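Malate oxidoreductase (Thermotoga maritima, PDB 1VL6) probably catalyses the NAD-dependent oxidative decarboxylation of malate to pyruvate, as malic enzymes do. Local coordinates at residues Val193-Asn198 with Phe266-Ser271; Ser130-Phe135 with Glu158-Val163. All coordinates share one frame; numbering follows the deposited sequence.

Contact 1: residues Val193-Asn198 with Phe266-Ser271; sequences VKVVVN and FFIGVS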
loop_
_atom_site.group_PDB
_atom_site.type_symbol
_atom_site.label_atom_id
_atom_site.label_comp_id
_atom_site.label_asym_id
_atom_site.label_seq_id
_atom_site.Cartn_x
_atom_site.Cartn_y
_atom_site.Cartn_z
ATOM N N VAL A 193 7.865 10.573 -49.579
ATOM C CA VAL A 193 7.236 11.721 -48.925
ATOM C C VAL A 193 8.203 12.786 -48.433
ATOM O O VAL A 193 9.311 12.455 -47.989
ATOM C CB VAL A 193 6.346 11.317 -47.711
ATOM C CG1 VAL A 193 5.147 10.614 -48.202
ATOM C CG2 VAL A 193 7.107 10.465 -46.738
ATOM N N LYS A 194 7.743 14.048 -48.488
ATOM C CA LYS A 194 8.456 15.175 -47.921
ATOM C C LYS A 194 7.876 15.455 -46.539
ATOM O O LYS A 194 6.668 15.736 -46.425
ATOM C CB LYS A 194 8.264 16.387 -48.801
ATOM C CG LYS A 194 8.894 17.694 -48.327
ATOM C CD LYS A 194 8.494 18.913 -49.210
ATOM C CE LYS A 194 9.578 20.011 -49.201
ATOM N NZ LYS A 194 9.053 21.376 -49.536
ATOM N N VAL A 195 8.725 15.383 -45.515
ATOM C CA VAL A 195 8.310 15.563 -44.163
ATOM C C VAL A 195 9.022 16.739 -43.546
ATOM O O VAL A 195 10.245 16.746 -43.493
ATOM C CB VAL A 195 8.687 14.365 -43.333
ATOM C CG1 VAL A 195 8.147 14.545 -41.874
ATOM C CG2 VAL A 195 8.167 13.081 -43.974
ATOM N N VAL A 196 8.262 17.734 -43.072
ATOM C CA VAL A 196 8.841 18.912 -42.472
ATOM C C VAL A 196 8.817 18.729 -40.972
ATOM O O VAL A 196 7.749 18.560 -40.417
ATOM C CB VAL A 196 8.062 20.170 -42.824
ATOM C CG1 VAL A 196 8.576 21.336 -41.998
ATOM C CG2 VAL A 196 8.238 20.513 -44.261
ATOM N N VAL A 197 9.977 18.790 -40.315
ATOM C CA VAL A 197 10.038 18.796 -38.874
ATOM C C VAL A 197 10.425 20.183 -38.380
ATOM O O VAL A 197 11.502 20.668 -38.705
ATOM C CB VAL A 197 11.062 17.811 -38.374
ATOM C CG1 VAL A 197 11.098 17.805 -36.805
ATOM C CG2 VAL A 197 10.770 16.442 -38.908
ATOM N N ASN A 198 9.576 20.804 -37.562
ATOM C CA ASN A 198 9.856 22.137 -37.057
ATOM C C ASN A 198 10.098 22.134 -35.563
ATOM O O ASN A 198 9.239 21.703 -34.793
ATOM C CB ASN A 198 8.692 23.065 -37.333
ATOM C CG ASN A 198 9.006 24.532 -36.982
ATOM O OD1 ASN A 198 9.719 25.185 -37.710
ATOM N ND2 ASN A 198 8.455 25.044 -35.865
ATOM N N PHE A 266 3.926 15.849 -44.816
ATOM C CA PHE A 266 3.747 15.864 -43.368
ATOM C C PHE A 266 4.403 17.089 -42.789
ATOM O O PHE A 266 5.434 17.575 -43.310
ATOM C CB PHE A 266 4.379 14.646 -42.735
ATOM C CG PHE A 266 3.737 13.342 -43.136
ATOM C CD1 PHE A 266 3.932 12.823 -44.402
ATOM C CD2 PHE A 266 3.004 12.613 -42.226
ATOM C CE1 PHE A 266 3.391 11.623 -44.762
ATOM C CE2 PHE A 266 2.457 11.417 -42.587
ATOM C CZ PHE A 266 2.633 10.919 -43.851
ATOM N N PHE A 267 3.783 17.617 -41.738
ATOM C CA PHE A 267 4.416 18.600 -40.901
ATOM C C PHE A 267 4.451 17.963 -39.550
ATOM O O PHE A 267 3.404 17.492 -39.060
ATOM C CB PHE A 267 3.623 19.912 -40.841
ATOM C CG PHE A 267 4.013 20.831 -39.685
ATOM C CD1 PHE A 267 5.049 21.744 -39.820
ATOM C CD2 PHE A 267 3.377 20.748 -38.479
ATOM C CE1 PHE A 267 5.409 22.552 -38.784
ATOM C CE2 PHE A 267 3.761 21.552 -37.429
ATOM C CZ PHE A 267 4.769 22.456 -37.583
ATOM N N ILE A 268 5.642 17.951 -38.942
ATOM C CA ILE A 268 5.772 17.575 -37.557
ATOM C C ILE A 268 6.398 18.701 -36.771
ATOM O O ILE A 268 7.578 19.047 -36.942
ATOM C CB ILE A 268 6.609 16.361 -37.441
ATOM C CG1 ILE A 268 6.085 15.299 -38.432
ATOM C CG2 ILE A 268 6.522 15.855 -36.057
ATOM C CD1 ILE A 268 6.613 13.908 -38.186
ATOM N N GLY A 269 5.590 19.273 -35.894
ATOM C CA GLY A 269 5.998 20.399 -35.111
ATOM C C GLY A 269 6.083 20.067 -33.656
ATOM O O GLY A 269 5.144 19.524 -33.049
ATOM N N VAL A 270 7.213 20.443 -33.079
ATOM C CA VAL A 270 7.508 20.149 -31.699
ATOM C C VAL A 270 8.177 21.450 -31.255
ATOM O O VAL A 270 9.337 21.467 -30.913
ATOM C CB VAL A 270 8.271 18.769 -31.797
ATOM C CG1 VAL A 270 9.747 18.865 -32.023
ATOM C CG2 VAL A 270 7.902 17.817 -30.760
ATOM N N SER A 271 7.397 22.552 -31.318
ATOM C CA SER A 271 7.911 23.916 -31.324
ATOM C C SER A 271 7.031 24.944 -30.576
ATOM O O SER A 271 6.929 24.902 -29.400
ATOM C CB SER A 271 8.173 24.355 -32.792
ATOM O OG SER A 271 6.977 24.582 -33.572
#
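Val195 pairs with Phe266 and Val197 with Ile268 where strands 194-198 and 266-269 run parallel, 15° apart, within the Rossmann-type sheet of the NAD-binding domain. These four side chains make one greasy face. Val195 CG1 fills the hollow between the two larger residues, 3.9 Å from Phe266 CB and close to Ile268 CD1 as well. The Phe266 ring reaches back along the strand until Phe266 CE1 is 4.0 Å from Val193 CG1, which meets it at the edge; Phe179, Ala182 and Leu183 of helix 166-186 cover it from outside.

The other face is built round a glycine. A chi1 of 163° swings the Phe267 ring forward over Gly269, where a side chain would probably crowd it. Asn198 CB packs on the ring, 3.6 Å from Phe267 CE1, while Val196 CG1 borders CD1. Beyond the ring, Asn198 ND2 reaches Ser271 OG in a weak hydrogen bond, and Glu299 also binds that hydroxyl.

Beta-branched valines suit the extended backbone, whose amides and carbonyls alternate across the gap, from Phe266 N to Lys194 O through to Val270 N, 2.9 Å from Asn198 O. Five backbone bonds satisfy the peptide groups that face each other and fix the register, while Val195 and Val197 bond to strand 218-223 on the other side. Apolar packing is left to hold the faces, and polar Asn198 and Ser271 meet at the C-terminal ends, Asn198 directly preceding what is probably the dinucleotide-binding glycine turn.

Contact 2: residues Ser130-Phe135 with Glu158-Val163; sequences SLEPSF and EMNIPV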
loop_
_atom_site.group_PDB
_atom_site.type_symbol
_atom_site.label_atom_id
_atom_site.label_comp_id
_atom_site.label_asym_id
_atom_site.label_seq_id
_atom_site.Cartn_x
_atom_site.Cartn_y
_atom_site.Cartn_z
ATOM N N SER A 130 27.173 8.183 -10.242
ATOM C CA SER A 130 27.425 7.806 -8.872
ATOM C C SER A 130 26.240 7.091 -8.258
ATOM O O SER A 130 26.404 6.406 -7.253
ATOM C CB SER A 130 27.764 9.031 -8.027
ATOM O OG SER A 130 26.631 9.833 -7.721
ATOM N N LEU A 131 25.059 7.244 -8.864
ATOM C CA LEU A 131 23.841 6.654 -8.360
ATOM C C LEU A 131 23.609 5.271 -8.879
ATOM O O LEU A 131 22.671 4.628 -8.442
ATOM C CB LEU A 131 22.625 7.510 -8.745
ATOM C CG LEU A 131 22.618 8.979 -8.298
ATOM C CD1 LEU A 131 21.397 9.650 -8.830
ATOM C CD2 LEU A 131 22.715 9.153 -6.767
ATOM N N GLU A 132 24.470 4.777 -9.763
ATOM C CA GLU A 132 24.205 3.492 -10.391
ATOM C C GLU A 132 23.880 2.339 -9.438
ATOM O O GLU A 132 23.002 1.542 -9.755
ATOM C CB GLU A 132 25.348 3.066 -11.296
ATOM C CG GLU A 132 24.977 1.834 -12.122
ATOM C CD GLU A 132 25.885 1.561 -13.275
ATOM O OE1 GLU A 132 26.551 2.498 -13.752
ATOM O OE2 GLU A 132 25.898 0.399 -13.706
ATOM N N PRO A 133 24.574 2.213 -8.302
ATOM C CA PRO A 133 24.299 1.116 -7.384
ATOM C C PRO A 133 22.920 1.137 -6.781
ATOM O O PRO A 133 22.455 0.114 -6.287
ATOM C CB PRO A 133 25.363 1.295 -6.267
ATOM C CG PRO A 133 26.410 2.095 -6.879
ATOM C CD PRO A 133 25.680 3.045 -7.789
ATOM N N SER A 134 22.266 2.292 -6.811
ATOM C CA SER A 134 20.979 2.452 -6.125
ATOM C C SER A 134 19.745 2.225 -7.000
ATOM O O SER A 134 18.611 2.187 -6.478
ATOM C CB SER A 134 20.939 3.846 -5.475
ATOM O OG SER A 134 22.057 3.994 -4.590
ATOM N N PHE A 135 19.955 2.046 -8.310
ATOM C CA PHE A 135 18.834 1.925 -9.254
ATOM C C PHE A 135 19.026 0.871 -10.298
ATOM O O PHE A 135 20.137 0.528 -10.654
ATOM C CB PHE A 135 18.594 3.250 -9.945
ATOM C CG PHE A 135 18.264 4.348 -8.996
ATOM C CD1 PHE A 135 17.020 4.440 -8.454
ATOM C CD2 PHE A 135 19.234 5.265 -8.607
ATOM C CE1 PHE A 135 16.739 5.448 -7.560
ATOM C CE2 PHE A 135 18.957 6.258 -7.723
ATOM C CZ PHE A 135 17.713 6.335 -7.180
ATOM N N GLU A 158 28.295 5.006 -20.624
ATOM C CA GLU A 158 29.145 4.743 -19.472
ATOM C C GLU A 158 28.487 3.971 -18.330
ATOM O O GLU A 158 29.175 3.460 -17.449
ATOM C CB GLU A 158 29.722 6.053 -18.956
ATOM C CG GLU A 158 30.651 6.720 -19.951
ATOM C CD GLU A 158 31.091 8.112 -19.549
ATOM O OE1 GLU A 158 31.037 8.445 -18.349
ATOM O OE2 GLU A 158 31.500 8.871 -20.462
HETATM N N MSE A 159 27.165 3.907 -18.300
HETATM C CA MSE A 159 26.493 3.190 -17.221
HETATM C C MSE A 159 26.068 1.817 -17.686
HETATM O O MSE A 159 26.009 1.536 -18.858
HETATM C CB MSE A 159 25.290 3.977 -16.702
HETATM C CG MSE A 159 25.662 5.355 -16.087
HETATM SE SE MSE A 159 24.111 6.314 -15.342
HETATM C CE MSE A 159 23.908 5.155 -13.830
ATOM N N ASN A 160 25.818 0.949 -16.731
ATOM C CA ASN A 160 25.425 -0.419 -17.019
ATOM C C ASN A 160 24.042 -0.710 -16.554
ATOM O O ASN A 160 23.746 -1.822 -16.220
ATOM C CB ASN A 160 26.365 -1.375 -16.316
ATOM C CG ASN A 160 27.662 -1.508 -17.034
ATOM O OD1 ASN A 160 28.699 -1.081 -16.537
ATOM N ND2 ASN A 160 27.612 -2.048 -18.236
ATOM N N ILE A 161 23.247 0.331 -16.436
ATOM C CA ILE A 161 21.839 0.206 -16.308
ATOM C C ILE A 161 21.296 1.079 -17.418
ATOM O O ILE A 161 21.999 1.968 -17.858
ATOM C CB ILE A 161 21.336 0.693 -14.950
ATOM C CG1 ILE A 161 21.800 2.138 -14.626
ATOM C CG2 ILE A 161 21.763 -0.215 -13.923
ATOM C CD1 ILE A 161 21.164 2.740 -13.331
ATOM N N PRO A 162 20.101 0.805 -17.914
ATOM C CA PRO A 162 19.575 1.561 -19.024
ATOM C C PRO A 162 19.339 3.008 -18.607
ATOM O O PRO A 162 19.047 3.279 -17.425
ATOM C CB PRO A 162 18.236 0.843 -19.355
ATOM C CG PRO A 162 17.835 0.169 -18.085
ATOM C CD PRO A 162 19.181 -0.265 -17.500
ATOM N N VAL A 163 19.515 3.915 -19.565
ATOM C CA VAL A 163 19.236 5.308 -19.374
ATOM C C VAL A 163 18.385 5.742 -20.535
ATOM O O VAL A 163 18.738 5.506 -21.675
ATOM C CB VAL A 163 20.505 6.113 -19.433
ATOM C CG1 VAL A 163 20.229 7.583 -19.141
ATOM C CG2 VAL A 163 21.580 5.533 -18.492
#
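Glu132 reaches across to Met159, Asn160 and Ile161, joining the entries to the two parallel strands of a beta-alpha-beta crossover, 137-140 and 163-165, which helix 147-158 connects. Glu132 sits in the short 3-10 turn leading into the first strand; the other segment leads into the second.

Met159, modelled as selenomethionine, comes where the chain leaves helix 147-158. Its long chain bends at chi3 (72°), bringing Met159 CE to 3.6 Å from Glu132 CB, while Met159 CB lies 3.5 Å from Glu132 OE1. A long, unbranched methionine suits this place, since it can lie alongside the glutamate, running the opposite way, and also pack on Ile138.

Asn160 follows on the exposed side and offers its backbone N to the carboxylate. Asn160 N lies 3.1 Å from Glu132 OE2, which it meets from above the carboxylate plane; its bond to Glu132 OE1, at 3.4 Å, is weak. Glu132 can span the gap because CG is anti to its backbone N (chi1 -171°) and the chain stays extended beyond it. Cutting this side chain back to an alanine is likely to leave the Asn160 amide without its carboxylate acceptor and Ile161 CG1 without the methylene beside it.

Ile161 turns back toward the 3-10 turn, a branched apolar residue suited to packing against Ile138. Arg68 binds the carbonyls of Glu132 and, weakly, Phe135, whose ring meets Phe112 of the second subunit. Ile161 CG1 passes 4.1 Å from Glu132 CG, and Ile161 CD1 ends 3.6 Å from Phe135 O.

How the contacts relate
Contact 2 closes along the chain before contact 1 opens, and the two lie on opposite sides of the chain's centre, their own centres 35 Å apart and their nearest atoms about 19 Å apart. They share no sheet: contact 2 lies before two strands of the four-stranded parallel sheet, whereas contact 1 joins central strands of the six-stranded mixed one. Helix 166-186 connects the regions, since it starts right after strand 163-165 and later packs on Val195 and Phe266. Contact 2 also borders the second subunit, while contact 1 touches no other chain, so contact 2 sits by a subunit interface, and contact 1 within the probable nucleotide-binding domain.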